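Local atomic coordinates of nucleoporin NUP159 (Saccharomyces cerevisiae, PDB entry 1XIP), a protein that forms part of the nuclear pore complex, its N-terminal beta-propeller domain acting in mRNA export by tethering the helicase Dbp5 to the pore. Residues 125-130 with 141-146; 89-94 with 103-108; 131-136 with 166-171; 38-43 with 273-278. One frame throughout, in Å; residues are numbered along the deposited sequence.

Contact 1 of 4, residues 125-130 with 141-146; sequences FEKPVF and ILNSVN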
loop_
_atom_site.group_PDB
_atom_site.type_symbol
_atom_site.label_atom_id
_atom_site.label_comp_id
_atom_site.label_asym_id
_atom_site.label_seq_id
_atom_site.Cartn_x
_atom_site.Cartn_y
_atom_site.Cartn_z
ATOM N N PHE A 125 21.150 -5.614 0.731
ATOM C CA PHE A 125 20.420 -6.718 1.320
ATOM C C PHE A 125 21.056 -8.009 0.830
ATOM O O PHE A 125 21.383 -8.130 -0.351
ATOM C CB PHE A 125 18.947 -6.672 0.889
ATOM C CG PHE A 125 18.253 -5.328 1.132
ATOM C CD1 PHE A 125 18.076 -4.831 2.426
ATOM C CD2 PHE A 125 17.743 -4.594 0.063
ATOM C CE1 PHE A 125 17.427 -3.613 2.644
ATOM C CE2 PHE A 125 17.089 -3.378 0.268
ATOM C CZ PHE A 125 16.929 -2.883 1.562
ATOM N N GLU A 126 21.244 -8.972 1.727
ATOM C CA GLU A 126 21.840 -10.262 1.343
ATOM C C GLU A 126 20.954 -11.011 0.336
ATOM O O GLU A 126 21.459 -11.805 -0.458
ATOM C CB GLU A 126 22.127 -11.138 2.564
ATOM C CG GLU A 126 21.487 -10.651 3.859
ATOM C CD GLU A 126 22.099 -11.300 5.092
ATOM O OE1 GLU A 126 21.736 -12.471 5.390
ATOM O OE2 GLU A 126 22.938 -10.647 5.765
ATOM N N LYS A 127 19.644 -10.730 0.369
ATOM C CA LYS A 127 18.681 -11.280 -0.591
ATOM C C LYS A 127 17.640 -10.208 -1.015
ATOM O O LYS A 127 17.294 -9.337 -0.211
ATOM C CB LYS A 127 17.973 -12.509 0.004
ATOM C CG LYS A 127 18.872 -13.742 0.207
ATOM C CD LYS A 127 18.526 -14.895 -0.742
ATOM C CE LYS A 127 19.611 -15.101 -1.797
ATOM N NZ LYS A 127 20.740 -15.917 -1.287
ATOM N N PRO A 128 17.146 -10.274 -2.263
ATOM C CA PRO A 128 16.096 -9.356 -2.758
ATOM C C PRO A 128 14.913 -9.178 -1.803
ATOM O O PRO A 128 14.503 -10.100 -1.100
ATOM C CB PRO A 128 15.614 -10.038 -4.039
ATOM C CG PRO A 128 16.802 -10.793 -4.530
ATOM C CD PRO A 128 17.569 -11.228 -3.308
ATOM N N VAL A 129 14.350 -7.987 -1.802
ATOM C CA VAL A 129 13.318 -7.642 -0.841
ATOM C C VAL A 129 11.971 -7.475 -1.536
ATOM O O VAL A 129 11.924 -7.005 -2.673
ATOM C CB VAL A 129 13.739 -6.380 -0.070
ATOM C CG1 VAL A 129 12.563 -5.728 0.626
ATOM C CG2 VAL A 129 14.836 -6.729 0.927
ATOM N N PHE A 130 10.890 -7.884 -0.866
ATOM C CA PHE A 130 9.524 -7.800 -1.408
ATOM C C PHE A 130 8.752 -6.579 -0.870
ATOM O O PHE A 130 7.923 -5.988 -1.575
ATOM C CB PHE A 130 8.707 -9.053 -1.026
ATOM C CG PHE A 130 9.080 -10.302 -1.773
ATOM C CD1 PHE A 130 9.631 -10.247 -3.068
ATOM C CD2 PHE A 130 8.860 -11.559 -1.183
ATOM C CE1 PHE A 130 9.979 -11.423 -3.761
ATOM C CE2 PHE A 130 9.193 -12.746 -1.862
ATOM C CZ PHE A 130 9.760 -12.679 -3.158
ATOM N N ILE A 141 11.389 -5.100 7.039
ATOM C CA ILE A 141 11.741 -5.596 5.720
ATOM C C ILE A 141 11.328 -7.051 5.541
ATOM O O ILE A 141 11.677 -7.916 6.357
ATOM C CB ILE A 141 13.274 -5.423 5.488
ATOM C CG1 ILE A 141 13.624 -3.941 5.345
ATOM C CG2 ILE A 141 13.727 -6.185 4.252
ATOM C CD1 ILE A 141 15.070 -3.609 5.562
ATOM N N LEU A 142 10.577 -7.321 4.478
ATOM C CA LEU A 142 10.269 -8.690 4.122
ATOM C C LEU A 142 11.074 -9.181 2.926
ATOM O O LEU A 142 10.999 -8.631 1.829
ATOM C CB LEU A 142 8.780 -8.904 3.906
ATOM C CG LEU A 142 8.396 -10.321 3.451
ATOM C CD1 LEU A 142 8.727 -11.386 4.511
ATOM C CD2 LEU A 142 6.940 -10.353 3.102
ATOM N N ASN A 143 11.815 -10.252 3.185
ATOM C CA ASN A 143 12.763 -10.882 2.287
ATOM C C ASN A 143 12.150 -11.741 1.181
ATOM O O ASN A 143 11.012 -12.225 1.301
ATOM C CB ASN A 143 13.587 -11.828 3.140
ATOM C CG ASN A 143 15.005 -11.798 2.807
ATOM O OD1 ASN A 143 15.373 -11.948 1.654
ATOM N ND2 ASN A 143 15.845 -11.615 3.814
ATOM N N SER A 144 12.939 -11.990 0.135
ATOM C CA SER A 144 12.552 -12.898 -0.950
ATOM C C SER A 144 12.624 -14.359 -0.523
ATOM O O SER A 144 12.211 -15.259 -1.263
ATOM C CB SER A 144 13.434 -12.678 -2.177
ATOM O OG SER A 144 14.664 -13.369 -2.044
ATOM N N VAL A 145 13.151 -14.582 0.675
ATOM C CA VAL A 145 13.311 -15.926 1.234
ATOM C C VAL A 145 12.366 -16.077 2.434
ATOM O O VAL A 145 12.473 -17.023 3.229
ATOM C CB VAL A 145 14.816 -16.206 1.593
ATOM C CG1 VAL A 145 15.173 -15.698 2.976
ATOM C CG2 VAL A 145 15.163 -17.684 1.424
ATOM N N ASN A 146 11.439 -15.119 2.537
ATOM C CA ASN A 146 10.409 -15.073 3.580
ATOM C C ASN A 146 10.949 -14.839 4.988
ATOM O O ASN A 146 10.512 -15.497 5.949
ATOM C CB ASN A 146 9.514 -16.321 3.526
ATOM C CG ASN A 146 8.804 -16.468 2.197
ATOM O OD1 ASN A 146 8.995 -17.458 1.492
ATOM N ND2 ASN A 146 7.985 -15.480 1.840
#
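The open end of the beta hairpin made by strands 129-134 and 138-143 is held by two backbone hydrogen bonds that flank Val129 and Asn143, an antiparallel non-hydrogen-bonded pair whose side chains diverge. Phe130 N donates to Leu142 O over 2.8 Å and nearly straight (166°). Beyond the pair, Ser144 N reaches Pro128 O at 2.7 Å with a more bent N-H...O angle of 131°; the same N-H makes a weak bond to Asn143 OD1 and is thus shared between two acceptors. The ring of Phe130 lies against the turning chain: Ser144 CA sits over one face, 3.8 Å from the ring centroid and nearer the rim than the centre, a CH-pi contact. The ring also stacks on Phe276. These two strands are the first pair of a four-stranded antiparallel propeller blade, and a type I turn from Asn143 to Asn146 carries the chain on to its third strand, with Asn146 N bonded to Asn143 O at 3.2 Å. On the buried side, Val129 and Ile141 cross at about a right angle, their CG2 methyls 3.5 Å apart, while Val129 CG1, anti to the backbone N (chi1 163°), approaches Leu142 O. Val129 CG2 also lies above one face of the Phe125 ring, near the rim, and Ile141 CD1 meets Phe125 CE1 at 3.8 Å. Backbone bonds from Phe125 to Asn106 and from Val129 to Arg105 join this end of the hairpin to the preceding blade.

Contact 2 of 4, residues 89-94 with 103-108; sequences DVIFVC and STRNAL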
loop_
_atom_site.group_PDB
_atom_site.type_symbol
_atom_site.label_atom_id
_atom_site.label_comp_id
_atom_site.label_asym_id
_atom_site.label_seq_id
_atom_site.Cartn_x
_atom_site.Cartn_y
_atom_site.Cartn_z
ATOM N N ASP A 89 15.307 0.172 -10.279
ATOM C CA ASP A 89 14.403 -0.804 -9.662
ATOM C C ASP A 89 13.715 -0.333 -8.377
ATOM O O ASP A 89 13.718 -1.052 -7.391
ATOM C CB ASP A 89 15.184 -2.105 -9.389
ATOM C CG ASP A 89 14.437 -3.362 -9.846
ATOM O OD1 ASP A 89 14.130 -3.483 -11.076
ATOM O OD2 ASP A 89 14.153 -4.294 -9.044
ATOM N N VAL A 90 13.113 0.849 -8.355
ATOM C CA VAL A 90 12.624 1.309 -7.051
ATOM C C VAL A 90 11.248 0.829 -6.643
ATOM O O VAL A 90 10.316 0.796 -7.455
ATOM C CB VAL A 90 12.897 2.829 -6.706
ATOM C CG1 VAL A 90 13.509 3.564 -7.858
ATOM C CG2 VAL A 90 11.653 3.517 -6.156
ATOM N N ILE A 91 11.150 0.430 -5.374
ATOM C CA ILE A 91 9.955 -0.205 -4.848
ATOM C C ILE A 91 9.418 0.530 -3.638
ATOM O O ILE A 91 8.313 0.249 -3.170
ATOM C CB ILE A 91 10.240 -1.690 -4.527
ATOM C CG1 ILE A 91 11.349 -1.835 -3.481
ATOM C CG2 ILE A 91 10.645 -2.432 -5.790
ATOM C CD1 ILE A 91 11.265 -3.114 -2.699
ATOM N N PHE A 92 10.192 1.494 -3.147
ATOM C CA PHE A 92 9.912 2.120 -1.867
ATOM C C PHE A 92 10.526 3.499 -1.759
ATOM O O PHE A 92 11.698 3.693 -2.000
ATOM C CB PHE A 92 10.416 1.249 -0.708
ATOM C CG PHE A 92 10.188 1.857 0.639
ATOM C CD1 PHE A 92 8.992 1.635 1.323
ATOM C CD2 PHE A 92 11.151 2.674 1.227
ATOM C CE1 PHE A 92 8.762 2.198 2.578
ATOM C CE2 PHE A 92 10.927 3.242 2.493
ATOM C CZ PHE A 92 9.728 2.991 3.168
ATOM N N VAL A 93 9.714 4.439 -1.317
ATOM C CA VAL A 93 10.061 5.845 -1.308
ATOM C C VAL A 93 9.332 6.433 -0.096
ATOM O O VAL A 93 8.190 6.047 0.174
ATOM C CB VAL A 93 9.621 6.467 -2.651
ATOM C CG1 VAL A 93 8.505 7.507 -2.494
ATOM C CG2 VAL A 93 10.809 6.969 -3.433
ATOM N N CYS A 94 9.994 7.308 0.666
ATOM C CA CYS A 94 9.383 7.848 1.883
ATOM C C CYS A 94 10.212 8.888 2.634
ATOM O O CYS A 94 11.437 8.801 2.660
ATOM C CB CYS A 94 8.997 6.707 2.831
ATOM S SG CYS A 94 10.153 6.382 4.168
ATOM N N SER A 103 14.401 2.791 -1.794
ATOM C CA SER A 103 14.841 1.423 -1.812
ATOM C C SER A 103 14.531 0.773 -3.137
ATOM O O SER A 103 13.422 0.912 -3.666
ATOM C CB SER A 103 14.161 0.658 -0.704
ATOM O OG SER A 103 14.821 -0.558 -0.479
ATOM N N THR A 104 15.526 0.096 -3.695
ATOM C CA THR A 104 15.285 -0.888 -4.749
ATOM C C THR A 104 15.117 -2.260 -4.093
ATOM O O THR A 104 15.035 -2.375 -2.866
ATOM C CB THR A 104 16.468 -0.946 -5.775
ATOM O OG1 THR A 104 17.646 -1.459 -5.131
ATOM C CG2 THR A 104 16.876 0.446 -6.276
ATOM N N ARG A 105 15.102 -3.302 -4.910
ATOM C CA ARG A 105 15.050 -4.657 -4.404
ATOM C C ARG A 105 16.362 -5.041 -3.701
ATOM O O ARG A 105 16.365 -5.887 -2.784
ATOM C CB ARG A 105 14.729 -5.629 -5.542
ATOM C CG ARG A 105 13.237 -5.946 -5.675
ATOM C CD ARG A 105 12.753 -6.198 -7.097
ATOM N NE ARG A 105 12.953 -7.581 -7.582
ATOM C CZ ARG A 105 12.652 -8.716 -6.903
ATOM N NH1 ARG A 105 12.157 -8.678 -5.659
ATOM N NH2 ARG A 105 12.865 -9.899 -7.468
ATOM N N ASN A 106 17.464 -4.400 -4.102
ATOM C CA ASN A 106 18.796 -4.846 -3.691
ATOM C C ASN A 106 19.551 -3.949 -2.719
ATOM O O ASN A 106 20.508 -4.410 -2.071
ATOM C CB ASN A 106 19.649 -5.134 -4.919
ATOM C CG ASN A 106 18.990 -6.129 -5.840
ATOM O OD1 ASN A 106 18.965 -7.326 -5.561
ATOM N ND2 ASN A 106 18.393 -5.630 -6.931
ATOM N N ALA A 107 19.111 -2.694 -2.601
ATOM C CA ALA A 107 19.766 -1.715 -1.737
ATOM C C ALA A 107 18.842 -0.585 -1.287
ATOM O O ALA A 107 17.852 -0.288 -1.940
ATOM C CB ALA A 107 21.014 -1.143 -2.435
ATOM N N LEU A 108 19.193 0.040 -0.165
ATOM C CA LEU A 108 18.470 1.170 0.418
ATOM C C LEU A 108 19.323 2.429 0.288
ATOM O O LEU A 108 20.544 2.369 0.484
ATOM C CB LEU A 108 18.236 0.887 1.898
ATOM C CG LEU A 108 17.075 1.459 2.727
ATOM C CD1 LEU A 108 17.589 1.904 4.107
ATOM C CD2 LEU A 108 16.302 2.582 2.059
#
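The guanidinium of Arg105 has Asp89 OD2 at its edge, near its plane, and the two flat groups are turned 41° against each other. The salt bridge is long, 3.8 Å from Asp89 OD2 to Arg105 NE, and the carboxylate oxygen lies closer to the aliphatic CD of Arg105. Arg105 NH1 has a second, weak partner in Val129 O. The other flat group, the Phe92 ring, is met obliquely by Ser103 CB, and the CB atoms of Phe92 and Ser103 are 3.8 Å apart; Leu132 of the next blade packs on both side chains. The backbone here belongs to the hairpin of strands 90-96 and 99-104, the first two of a four-stranded propeller blade, and it contains a classic beta bulge: Ile91 and Phe92 both face Ser103. Ser103 O takes an almost straight bond from Ile91 N (2.9 Å, 177°) and a weak one from Phe92 N, while Ser103 N returns a bond of 2.9 Å to Phe92 O. Ile91 CG1, between the backbone N and the carbonyl carbon (chi1 60°), comes close to Ser103 O. Past the bulge, Thr104 CA makes a CH...O contact of 3.1 Å with Asp89 O, and Thr104 OG1 accepts from Asn106 N (3.1 Å) and Ala107 N (3.2 Å), an ST turn and ST motif combined. A valine in place of Thr104 would probably leave both of these N-H groups without that acceptor and the tight turn into strand 107-112 less firmly fixed. Ser103 OG donates to Thr104 O in the carbonyl plane, on a lone pair, at 3.0 Å.

Contact 3 of 4, residues 131-136 with 166-171; sequences QLKNVN and TSFDVT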
loop_
_atom_site.group_PDB
_atom_site.type_symbol
_atom_site.label_atom_id
_atom_site.label_comp_id
_atom_site.label_asym_id
_atom_site.label_seq_id
_atom_site.Cartn_x
_atom_site.Cartn_y
_atom_site.Cartn_z
ATOM N N GLN A 131 8.988 -6.254 0.401
ATOM C CA GLN A 131 8.202 -5.242 1.095
ATOM C C GLN A 131 8.970 -4.546 2.192
ATOM O O GLN A 131 9.719 -5.183 2.930
ATOM C CB GLN A 131 6.927 -5.847 1.685
ATOM C CG GLN A 131 5.822 -4.793 1.910
ATOM C CD GLN A 131 4.635 -5.341 2.644
ATOM O OE1 GLN A 131 3.971 -6.236 2.149
ATOM N NE2 GLN A 131 4.370 -4.819 3.833
ATOM N N LEU A 132 8.762 -3.238 2.293
ATOM C CA LEU A 132 9.361 -2.422 3.329
ATOM C C LEU A 132 8.289 -1.567 3.925
ATOM O O LEU A 132 7.415 -1.067 3.200
ATOM C CB LEU A 132 10.407 -1.494 2.735
ATOM C CG LEU A 132 11.742 -2.074 2.323
ATOM C CD1 LEU A 132 11.914 -1.947 0.836
ATOM C CD2 LEU A 132 12.820 -1.318 3.037
ATOM N N LYS A 133 8.345 -1.393 5.238
ATOM C CA LYS A 133 7.517 -0.424 5.927
ATOM C C LYS A 133 8.362 0.335 6.921
ATOM O O LYS A 133 9.162 -0.251 7.678
ATOM C CB LYS A 133 6.374 -1.103 6.664
ATOM C CG LYS A 133 4.979 -0.852 6.093
ATOM C CD LYS A 133 4.459 0.591 6.316
ATOM C CE LYS A 133 3.411 0.995 5.220
ATOM N NZ LYS A 133 3.358 2.481 4.873
ATOM N N ASN A 134 8.184 1.647 6.923
ATOM C CA ASN A 134 8.811 2.477 7.919
ATOM C C ASN A 134 7.845 2.768 9.057
ATOM O O ASN A 134 6.694 3.128 8.811
ATOM C CB ASN A 134 9.297 3.767 7.292
ATOM C CG ASN A 134 9.743 4.767 8.321
ATOM O OD1 ASN A 134 9.320 5.917 8.294
ATOM N ND2 ASN A 134 10.595 4.330 9.253
ATOM N N VAL A 135 8.285 2.594 10.300
ATOM C CA VAL A 135 7.372 2.906 11.407
ATOM C C VAL A 135 7.798 4.124 12.226
ATOM O O VAL A 135 7.124 5.176 12.179
ATOM C CB VAL A 135 6.907 1.666 12.238
ATOM C CG1 VAL A 135 8.042 0.704 12.509
ATOM C CG2 VAL A 135 6.213 2.108 13.507
ATOM N N ASN A 136 8.914 4.046 12.936
ATOM C CA ASN A 136 9.447 5.286 13.493
ATOM C C ASN A 136 10.835 5.534 12.967
ATOM O O ASN A 136 11.011 6.152 11.922
ATOM C CB ASN A 136 9.421 5.265 15.023
ATOM C CG ASN A 136 8.019 5.361 15.576
ATOM O OD1 ASN A 136 7.309 6.346 15.347
ATOM N ND2 ASN A 136 7.597 4.326 16.293
ATOM N N THR A 166 4.623 -14.214 4.432
ATOM C CA THR A 166 4.362 -13.870 3.032
ATOM C C THR A 166 3.808 -12.458 2.886
ATOM O O THR A 166 3.914 -11.852 1.828
ATOM C CB THR A 166 3.438 -14.892 2.329
ATOM O OG1 THR A 166 2.215 -15.012 3.047
ATOM C CG2 THR A 166 4.030 -16.296 2.403
ATOM N N SER A 167 3.217 -11.958 3.963
ATOM C CA SER A 167 2.783 -10.583 4.054
ATOM C C SER A 167 2.849 -10.103 5.493
ATOM O O SER A 167 2.597 -10.851 6.422
ATOM C CB SER A 167 1.348 -10.422 3.523
ATOM O OG SER A 167 1.052 -9.046 3.295
ATOM N N PHE A 168 3.173 -8.840 5.669
ATOM C CA PHE A 168 3.144 -8.239 6.989
ATOM C C PHE A 168 2.534 -6.839 6.910
ATOM O O PHE A 168 2.428 -6.260 5.839
ATOM C CB PHE A 168 4.550 -8.199 7.592
ATOM C CG PHE A 168 5.405 -7.058 7.075
ATOM C CD1 PHE A 168 5.493 -5.857 7.783
ATOM C CD2 PHE A 168 6.133 -7.194 5.893
ATOM C CE1 PHE A 168 6.288 -4.803 7.317
ATOM C CE2 PHE A 168 6.935 -6.155 5.419
ATOM C CZ PHE A 168 7.010 -4.954 6.129
ATOM N N ASP A 169 2.129 -6.309 8.054
ATOM C CA ASP A 169 1.709 -4.914 8.153
ATOM C C ASP A 169 2.120 -4.386 9.526
ATOM O O ASP A 169 2.161 -5.146 10.477
ATOM C CB ASP A 169 0.191 -4.800 7.946
ATOM C CG ASP A 169 -0.261 -3.378 7.654
ATOM O OD1 ASP A 169 0.606 -2.485 7.401
ATOM O OD2 ASP A 169 -1.474 -3.054 7.651
ATOM N N VAL A 170 2.454 -3.097 9.616
ATOM C CA VAL A 170 2.715 -2.452 10.906
ATOM C C VAL A 170 1.976 -1.158 11.064
ATOM O O VAL A 170 1.712 -0.442 10.077
ATOM C CB VAL A 170 4.192 -2.070 11.128
ATOM C CG1 VAL A 170 4.852 -3.009 12.112
ATOM C CG2 VAL A 170 4.953 -1.952 9.840
ATOM N N THR A 171 1.658 -0.854 12.321
ATOM C CA THR A 171 1.291 0.487 12.733
ATOM C C THR A 171 2.299 0.929 13.785
ATOM O O THR A 171 3.267 0.227 14.060
ATOM C CB THR A 171 -0.122 0.512 13.332
ATOM O OG1 THR A 171 -0.172 -0.353 14.487
ATOM C CG2 THR A 171 -1.144 -0.074 12.356
HETATM O O HOH W 1 2.864 -8.410 1.440
#
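Gln131 and Phe168 reach toward each other tip to tip and provide the one direct hydrogen bond between the segments: Gln131 NE2 to Phe168 O, 3.1 Å and fairly straight (161°). The acceptor lies in the Gln131 amide plane, whereas the donor stands above the carbonyl plane. A water extends the polar link, donating to Gln131 OE1 and bonded to Ser167 OG, which is also bound to Val219 N. The amide also lies over the ring: the two planes are 22° apart, and Gln131 NE2 sits 3.3 Å above one face of Phe168, toward the rim. An alanine in place of Gln131 would probably leave the water and Phe168 O each short of a partner and open a gap over that ring face. Van der Waals contacts follow farther along. Lys133 and Val170 slide past each other in opposite directions, CB to CG2 3.6 Å, with Lys133 CB also against Phe168 CE1; Val135 CG2 meets the carbonyl oxygen of Thr171 at 3.5 Å. Strands 131-134 and 167-170 run almost parallel, 9° apart with axes 7.9 Å from each other, and side chains rather than backbone pairing join them, as is typical of the inner strands of consecutive blades in a beta-propeller.

Contact 4 of 4, residues 38-43 with 273-278; sequences ASLQNL and IVRFPY
Tyr278 and Ser39 meet where two loops of the beta-propeller, one leading into strand 43-46 and the other into strand 279-284, pass each other near the centre of the domain. Ser39 CB is pressed against the root of the tyrosine, 3.3 Å from Tyr278 CB, and approaches the ring obliquely at CG and CD1. CG of Tyr278 is anti to the backbone N (chi1 176°), beside Ser39 CB; farther out the ring passes Leu40 O and its OH comes to Gln41. The side chains of Gln41 and Tyr278 cross at about a right angle, amide and ring planes 41° apart, with Gln41 OE1 3.1 Å from Tyr278 OH. The polar ends of both loop residues also serve the blade of strand 129-134, Ser39 OG bonding to Phe130 O and Gln41 NE2 to Leu132 O. Phe276 is the third main contributor. Its CB rests 3.4 Å from Ala38 O, and CD2 of its ring comes within 3.4 Å of Ser39 N, an oblique approach to the peptide between Ala38 and Ser39. That ring meets Phe37 edge-to-face. Arg275 adds a van der Waals contact: Leu40 CD1 lies over one face of its guanidinium, toward the rim, 3.6 Å from NH1. Waters bridge backbone groups of the two loops. One lies close to both Ala38 O and Phe276 O; another accepts from Phe276 N and from Arg275 NH1, each at 2.9 Å.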
loop_
_atom_site.group_PDB
_atom_site.type_symbol
_atom_site.label_atom_id
_atom_site.label_comp_id
_atom_site.label_asym_id
_atom_site.label_seq_id
_atom_site.Cartn_x
_atom_site.Cartn_y
_atom_site.Cartn_z
ATOM N N ALA A 38 7.719 -6.808 -6.912
ATOM C CA ALA A 38 7.742 -6.531 -5.479
ATOM C C ALA A 38 6.540 -5.681 -5.208
ATOM O O ALA A 38 5.901 -5.165 -6.139
ATOM C CB ALA A 38 8.995 -5.778 -5.099
ATOM N N SER A 39 6.194 -5.524 -3.955
ATOM C CA SER A 39 5.130 -4.608 -3.660
ATOM C C SER A 39 5.747 -3.222 -3.764
ATOM O O SER A 39 6.878 -3.007 -3.338
ATOM C CB SER A 39 4.564 -4.883 -2.298
ATOM O OG SER A 39 5.548 -4.699 -1.326
ATOM N N LEU A 40 5.050 -2.302 -4.411
ATOM C CA LEU A 40 5.658 -1.022 -4.727
ATOM C C LEU A 40 4.987 0.056 -3.928
ATOM O O LEU A 40 3.766 0.057 -3.806
ATOM C CB LEU A 40 5.546 -0.709 -6.214
ATOM C CG LEU A 40 5.892 -1.728 -7.295
ATOM C CD1 LEU A 40 5.465 -1.156 -8.655
ATOM C CD2 LEU A 40 7.342 -1.971 -7.305
ATOM N N GLN A 41 5.786 0.972 -3.388
ATOM C CA GLN A 41 5.276 2.090 -2.619
ATOM C C GLN A 41 5.998 3.324 -3.062
ATOM O O GLN A 41 6.839 3.880 -2.329
ATOM C CB GLN A 41 5.487 1.845 -1.152
ATOM C CG GLN A 41 4.511 0.823 -0.621
ATOM C CD GLN A 41 4.788 0.449 0.796
ATOM O OE1 GLN A 41 4.166 0.990 1.716
ATOM N NE2 GLN A 41 5.720 -0.494 0.995
ATOM N N ASN A 42 5.675 3.750 -4.281
ATOM C CA ASN A 42 6.520 4.657 -5.012
ATOM C C ASN A 42 6.034 6.115 -4.994
ATOM O O ASN A 42 6.343 6.903 -5.914
ATOM C CB ASN A 42 6.676 4.141 -6.432
ATOM C CG ASN A 42 7.631 2.972 -6.520
ATOM O OD1 ASN A 42 7.911 2.296 -5.535
ATOM N ND2 ASN A 42 8.132 2.725 -7.705
ATOM N N LEU A 43 5.284 6.471 -3.947
ATOM C CA LEU A 43 4.851 7.846 -3.747
ATOM C C LEU A 43 4.660 8.113 -2.276
ATOM O O LEU A 43 3.996 7.339 -1.578
ATOM C CB LEU A 43 3.538 8.114 -4.489
ATOM C CG LEU A 43 2.862 9.432 -4.137
ATOM C CD1 LEU A 43 3.454 10.554 -4.994
ATOM C CD2 LEU A 43 1.384 9.356 -4.330
ATOM N N ILE A 273 -1.919 -6.380 -15.738
ATOM C CA ILE A 273 -0.463 -6.283 -15.706
ATOM C C ILE A 273 0.047 -7.224 -14.622
ATOM O O ILE A 273 -0.591 -7.380 -13.582
ATOM C CB ILE A 273 0.012 -4.812 -15.409
ATOM C CG1 ILE A 273 -0.716 -3.753 -16.275
ATOM C CG2 ILE A 273 1.541 -4.679 -15.538
ATOM C CD1 ILE A 273 -0.924 -4.093 -17.747
ATOM N N VAL A 274 1.188 -7.859 -14.874
ATOM C CA VAL A 274 1.855 -8.689 -13.869
ATOM C C VAL A 274 2.316 -7.829 -12.725
ATOM O O VAL A 274 3.147 -6.945 -12.885
ATOM C CB VAL A 274 3.080 -9.442 -14.431
ATOM C CG1 VAL A 274 3.789 -10.226 -13.308
ATOM C CG2 VAL A 274 2.666 -10.364 -15.555
ATOM N N ARG A 275 1.763 -8.111 -11.560
ATOM C CA ARG A 275 2.057 -7.371 -10.352
ATOM C C ARG A 275 2.200 -8.310 -9.202
ATOM O O ARG A 275 1.506 -9.324 -9.132
ATOM C CB ARG A 275 0.944 -6.372 -10.063
ATOM C CG ARG A 275 0.934 -5.242 -11.037
ATOM C CD ARG A 275 2.128 -4.345 -10.898
ATOM N NE ARG A 275 1.692 -3.071 -10.358
ATOM C CZ ARG A 275 1.919 -2.646 -9.135
ATOM N NH1 ARG A 275 2.626 -3.366 -8.275
ATOM N NH2 ARG A 275 1.465 -1.481 -8.778
ATOM N N PHE A 276 3.129 -7.981 -8.320
ATOM C CA PHE A 276 3.212 -8.602 -7.021
ATOM C C PHE A 276 2.039 -8.094 -6.181
ATOM O O PHE A 276 1.783 -6.895 -6.144
ATOM C CB PHE A 276 4.538 -8.241 -6.363
ATOM C CG PHE A 276 4.799 -8.964 -5.082
ATOM C CD1 PHE A 276 5.376 -10.227 -5.090
ATOM C CD2 PHE A 276 4.460 -8.389 -3.865
ATOM C CE1 PHE A 276 5.617 -10.910 -3.887
ATOM C CE2 PHE A 276 4.686 -9.054 -2.664
ATOM C CZ PHE A 276 5.273 -10.317 -2.667
ATOM N N PRO A 277 1.310 -9.009 -5.547
ATOM C CA PRO A 277 0.175 -8.676 -4.667
ATOM C C PRO A 277 0.501 -7.765 -3.510
ATOM O O PRO A 277 1.337 -8.109 -2.684
ATOM C CB PRO A 277 -0.237 -10.033 -4.124
ATOM C CG PRO A 277 0.066 -10.933 -5.259
ATOM C CD PRO A 277 1.460 -10.465 -5.706
ATOM N N TYR A 278 -0.168 -6.619 -3.445
ATOM C CA TYR A 278 0.008 -5.685 -2.344
ATOM C C TYR A 278 -1.227 -4.806 -2.194
ATOM O O TYR A 278 -1.813 -4.361 -3.180
ATOM C CB TYR A 278 1.286 -4.842 -2.515
ATOM C CG TYR A 278 1.450 -3.800 -1.431
ATOM C CD1 TYR A 278 1.802 -4.166 -0.130
ATOM C CD2 TYR A 278 1.231 -2.445 -1.706
ATOM C CE1 TYR A 278 1.916 -3.214 0.873
ATOM C CE2 TYR A 278 1.333 -1.487 -0.722
ATOM C CZ TYR A 278 1.669 -1.870 0.571
ATOM O OH TYR A 278 1.774 -0.912 1.559
HETATM O O HOH W 2 3.156 -4.583 -6.035
HETATM O O HOH W 3 4.459 -5.446 -9.010
#

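From the N terminus, residues 38-43 come first, and their partner 273-278 lies so far along the chain that contact 4 closes a loop enclosing the other three. Contact 2 then opens and closes within one blade hairpin before contact 1 begins. Contacts 1 and 3 cross: strand 129-134 pairs with the next strand of its own blade in contact 1, and its later residues meet strand 167-170 of the following blade in contact 3. The segment 38-43 touches the blades of strands 90-96 and 129-134, Gln41 N lying 2.6 Å from Ile91 O in the first of them, so contact 4 joins neighbouring blades to a distant loop of the propeller.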